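Local coordinates for protein 7,8-dihydro-6-hydroxymethylpterin pyrophosphokinase-dihydropteroate synthase (Plasmodium falciparum, PDB 6JWS) that probably catalyses two consecutive steps of folate biosynthesis, pyrophosphorylating 6-hydroxymethyl-7,8-dihydropterin with ATP and then condensing the product with 4-aminobenzoate to give 7,8-dihydropteroate, at residues Ser52-Thr57 and Pro568-Leu573. The protein carries 1 engineered substitution. Sequence-based numbering, arbitrary orientation.
Sequences SYLYET and PRYRIL
Tyr-570 is the tightly packed part, its ring held between two aliphatic groups. Leu-54 CD1 makes a CH-pi contact with one face, 4.0 Å from the centroid of the Tyr-570 ring. Pro-568 CB lies over the opposite face, nearer its margin. The carbonyl oxygen of Ser-52 meets the ring edge in plane, 3.8 Å from Tyr-570 CD2. Tyr-570 CG is wedged between its own backbone N and C (chi1 54°). Its hydroxyl is hydrogen-bonded to Glu-35. The Tyr-53 and Tyr-570 side chains run antiparallel, with Tyr-53 CD1 3.7 Å from Tyr-570 CA. The contact joins the two enzyme domains. Strand 46-57 belongs to the antiparallel HPPK sheet. The short 3-10 turn 569-571 leads into strand 572-575 of the DHPS TIM barrel. The Arg-569 side chain runs across that of Tyr-53 at about a right angle, with the guanidinium plane tilted 65° from the ring. Its CD makes a CH-pi contact over one face, 3.9 Å from the centroid of the Tyr-53 ring. The chain then bends at chi3 (-64°); NE hydrogen-bonds to Thr-51 O and NH2 to Asn-50 OD1. No direct hydrogen bond links the segments; water bridges the looser side. Tyr-53 OH donates to one water 2.7 Å away, which donates to Arg-569 O and Ile-572 O. A second water donates to Tyr-53 OH and accepts from Arg-569 NH1, each at 2.9 Å.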
ATOM      1  N   SER B  52       1.577  26.326 -18.121  1.00 13.45           N
ATOM      2  CA  SER B  52       1.485  25.655 -16.840  1.00 12.36           C
ATOM      3  C   SER B  52       0.671  24.384 -17.059  1.00 12.11           C
ATOM      4  O   SER B  52       0.186  24.167 -18.165  1.00 11.31           O
ATOM      5  CB  SER B  52       0.788  26.562 -15.855  1.00 12.49           C
ATOM      6  OG  SER B  52      -0.605  26.672 -16.172  1.00 12.22           O
ATOM      7  N   TYR B  53       0.505  23.564 -16.007  1.00 11.29           N
ATOM      8  CA  TYR B  53      -0.558  22.580 -16.016  1.00 11.27           C
ATOM      9  C   TYR B  53      -1.910  23.282 -16.138  1.00 12.20           C
ATOM     10  O   TYR B  53      -2.055  24.478 -15.917  1.00 12.33           O
ATOM     11  CB  TYR B  53      -0.467  21.637 -14.807  1.00 10.44           C
ATOM     12  CG  TYR B  53       0.700  20.688 -14.912  1.00 10.28           C
ATOM     13  CD1 TYR B  53       0.633  19.563 -15.730  1.00  9.97           C
ATOM     14  CD2 TYR B  53       1.903  20.957 -14.261  1.00  9.90           C
ATOM     15  CE1 TYR B  53       1.729  18.724 -15.876  1.00  9.76           C
ATOM     16  CE2 TYR B  53       3.010  20.136 -14.405  1.00  9.66           C
ATOM     17  CZ  TYR B  53       2.919  19.009 -15.217  1.00 10.28           C
ATOM     18  OH  TYR B  53       4.020  18.206 -15.410  1.00 10.03           O
ATOM     19  N   LEU B  54      -2.918  22.488 -16.458  1.00 14.07           N
ATOM     20  CA  LEU B  54      -4.307  22.855 -16.304  1.00 15.81           C
ATOM     21  C   LEU B  54      -4.687  22.577 -14.853  1.00 15.66           C
ATOM     22  O   LEU B  54      -4.186  21.619 -14.270  1.00 14.44           O
ATOM     23  CB  LEU B  54      -5.077  21.911 -17.225  1.00 17.02           C
ATOM     24  CG  LEU B  54      -6.070  22.590 -18.142  1.00 21.84           C
ATOM     25  CD1 LEU B  54      -6.430  21.673 -19.310  1.00 23.22           C
ATOM     26  CD2 LEU B  54      -7.314  22.957 -17.336  1.00 25.35           C
ATOM     27  N   TYR B  55      -5.589  23.398 -14.288  1.00 16.36           N
ATOM     28  CA  TYR B  55      -5.987  23.229 -12.895  1.00 16.49           C
ATOM     29  C   TYR B  55      -7.486  23.420 -12.723  1.00 17.63           C
ATOM     30  O   TYR B  55      -8.076  24.315 -13.312  1.00 17.56           O
ATOM     31  CB  TYR B  55      -5.249  24.207 -11.986  1.00 14.78           C
ATOM     32  CG  TYR B  55      -3.778  23.922 -11.842  1.00 14.95           C
ATOM     33  CD1 TYR B  55      -3.309  23.029 -10.884  1.00 14.56           C
ATOM     34  CD2 TYR B  55      -2.854  24.525 -12.685  1.00 13.69           C
ATOM     35  CE1 TYR B  55      -1.953  22.774 -10.751  1.00 13.87           C
ATOM     36  CE2 TYR B  55      -1.501  24.290 -12.552  1.00 13.76           C
ATOM     37  CZ  TYR B  55      -1.051  23.407 -11.588  1.00 14.02           C
ATOM     38  OH  TYR B  55       0.291  23.164 -11.485  1.00 14.89           O
ATOM     39  N   GLU B  56      -8.086  22.573 -11.889  1.00 19.78           N
ATOM     40  CA  GLU B  56      -9.447  22.803 -11.447  1.00 20.27           C
ATOM     41  C   GLU B  56      -9.406  23.484 -10.083  1.00 23.04           C
ATOM     42  O   GLU B  56      -8.854  22.947  -9.119  1.00 21.89           O
ATOM     43  CB  GLU B  56     -10.215  21.500 -11.376  1.00 20.03           C
ATOM     44  CG  GLU B  56     -11.518  21.633 -10.610  1.00 19.63           C
ATOM     45  CD  GLU B  56     -12.212  20.295 -10.603  1.00 20.58           C
ATOM     46  OE1 GLU B  56     -12.748  19.914 -11.664  1.00 23.99           O
ATOM     47  OE2 GLU B  56     -12.146  19.608  -9.568  1.00 21.94           O
ATOM     48  N   THR B  57     -10.012  24.670 -10.043  1.00 26.19           N
ATOM     49  CA  THR B  57      -9.805  25.650  -8.993  1.00 33.81           C
ATOM     50  C   THR B  57     -11.125  25.942  -8.276  1.00 36.15           C
ATOM     51  O   THR B  57     -12.168  26.124  -8.905  1.00 34.63           O
ATOM     52  CB  THR B  57      -9.160  26.894  -9.614  1.00 36.39           C
ATOM     53  OG1 THR B  57      -7.753  26.744  -9.423  1.00 45.26           O
ATOM     54  CG2 THR B  57      -9.639  28.198  -9.020  1.00 42.52           C
ATOM     55  N   PRO B 568       1.713  22.042 -24.934  1.00 13.52           N
ATOM     56  CA  PRO B 568       1.111  22.329 -23.629  1.00 12.71           C
ATOM     57  C   PRO B 568       1.670  21.366 -22.574  1.00 12.37           C
ATOM     58  O   PRO B 568       1.730  20.162 -22.814  1.00 11.39           O
ATOM     59  CB  PRO B 568      -0.383  22.057 -23.855  1.00 13.09           C
ATOM     60  CG  PRO B 568      -0.591  22.172 -25.366  1.00 13.48           C
ATOM     61  CD  PRO B 568       0.724  21.760 -25.995  1.00 13.50           C
ATOM     62  N   ARG B 569       2.070  21.921 -21.415  1.00 11.49           N
ATOM     63  CA  ARG B 569       2.690  21.197 -20.313  1.00 11.39           C
ATOM     64  C   ARG B 569       1.855  19.993 -19.866  1.00 11.16           C
ATOM     65  O   ARG B 569       2.417  18.941 -19.557  1.00 11.52           O
ATOM     66  CB  ARG B 569       2.954  22.127 -19.120  1.00 10.85           C
ATOM     67  CG  ARG B 569       3.802  21.501 -18.015  1.00 10.43           C
ATOM     68  CD  ARG B 569       4.075  22.462 -16.864  1.00 10.26           C
ATOM     69  NE  ARG B 569       4.866  23.582 -17.342  1.00  9.80           N
ATOM     70  CZ  ARG B 569       6.179  23.676 -17.191  1.00  9.57           C
ATOM     71  NH1 ARG B 569       6.841  22.754 -16.503  1.00  8.70           N
ATOM     72  NH2 ARG B 569       6.807  24.717 -17.706  1.00  9.49           N
ATOM     73  N   TYR B 570       0.527  20.154 -19.823  1.00 10.62           N
ATOM     74  CA  TYR B 570      -0.378  19.148 -19.287  1.00 10.76           C
ATOM     75  C   TYR B 570      -0.563  17.989 -20.275  1.00 11.73           C
ATOM     76  O   TYR B 570      -1.292  17.043 -19.988  1.00 12.32           O
ATOM     77  CB  TYR B 570      -1.715  19.803 -18.917  1.00 11.00           C
ATOM     78  CG  TYR B 570      -2.349  20.580 -20.040  1.00 11.14           C
ATOM     79  CD1 TYR B 570      -3.126  19.938 -20.983  1.00 11.49           C
ATOM     80  CD2 TYR B 570      -2.127  21.939 -20.195  1.00 11.37           C
ATOM     81  CE1 TYR B 570      -3.680  20.611 -22.055  1.00 11.63           C
ATOM     82  CE2 TYR B 570      -2.683  22.633 -21.255  1.00 11.93           C
ATOM     83  CZ  TYR B 570      -3.470  21.967 -22.179  1.00 12.07           C
ATOM     84  OH  TYR B 570      -4.016  22.621 -23.246  1.00 13.25           O
ATOM     85  N   ARG B 571       0.123  18.030 -21.430  1.00 11.75           N
ATOM     86  CA  ARG B 571      -0.026  16.970 -22.423  1.00 11.73           C
ATOM     87  C   ARG B 571       1.234  16.104 -22.519  1.00 10.97           C
ATOM     88  O   ARG B 571       1.339  15.276 -23.419  1.00 10.96           O
ATOM     89  CB  ARG B 571      -0.378  17.536 -23.806  1.00 11.59           C
ATOM     90  CG  ARG B 571      -1.855  17.865 -23.985  1.00 12.45           C
ATOM     91  CD  ARG B 571      -2.183  18.288 -25.411  1.00 12.11           C
ATOM     92  NE  ARG B 571      -3.608  18.470 -25.633  1.00 12.29           N
ATOM     93  CZ  ARG B 571      -4.466  17.503 -25.949  1.00 12.43           C
ATOM     94  NH1 ARG B 571      -4.036  16.248 -26.061  1.00 12.66           N
ATOM     95  NH2 ARG B 571      -5.743  17.793 -26.141  1.00 11.07           N
ATOM     96  N   ILE B 572       2.173  16.270 -21.588  1.00 10.25           N
ATOM     97  CA  ILE B 572       3.455  15.580 -21.664  1.00  9.75           C
ATOM     98  C   ILE B 572       3.549  14.612 -20.492  1.00  9.74           C
ATOM     99  O   ILE B 572       3.418  15.030 -19.349  1.00  9.48           O
ATOM    100  CB  ILE B 572       4.606  16.608 -21.610  1.00  9.30           C
ATOM    101  CG1 ILE B 572       4.504  17.595 -22.779  1.00  9.18           C
ATOM    102  CG2 ILE B 572       5.963  15.917 -21.554  1.00  8.55           C
ATOM    103  CD1 ILE B 572       5.377  18.813 -22.644  1.00  8.86           C
ATOM    104  N   LEU B 573       3.798  13.330 -20.779  1.00 10.25           N
ATOM    105  CA  LEU B 573       3.894  12.313 -19.747  1.00 10.44           C
ATOM    106  C   LEU B 573       5.324  11.794 -19.693  1.00 11.15           C
ATOM    107  O   LEU B 573       6.028  11.839 -20.707  1.00 10.79           O
ATOM    108  CB  LEU B 573       2.892  11.218 -20.092  1.00 10.93           C
ATOM    109  CG  LEU B 573       1.452  11.730 -20.208  1.00 11.81           C
ATOM    110  CD1 LEU B 573       0.972  11.652 -21.641  1.00 12.80           C
ATOM    111  CD2 LEU B 573       0.537  10.919 -19.316  1.00 12.68           C
TER
HETATM  112  O   HOH W   1       3.759  17.200 -17.857  1.00  9.42           O
HETATM  113  O   HOH W   2       6.144  20.223 -15.287  1.00 14.12           O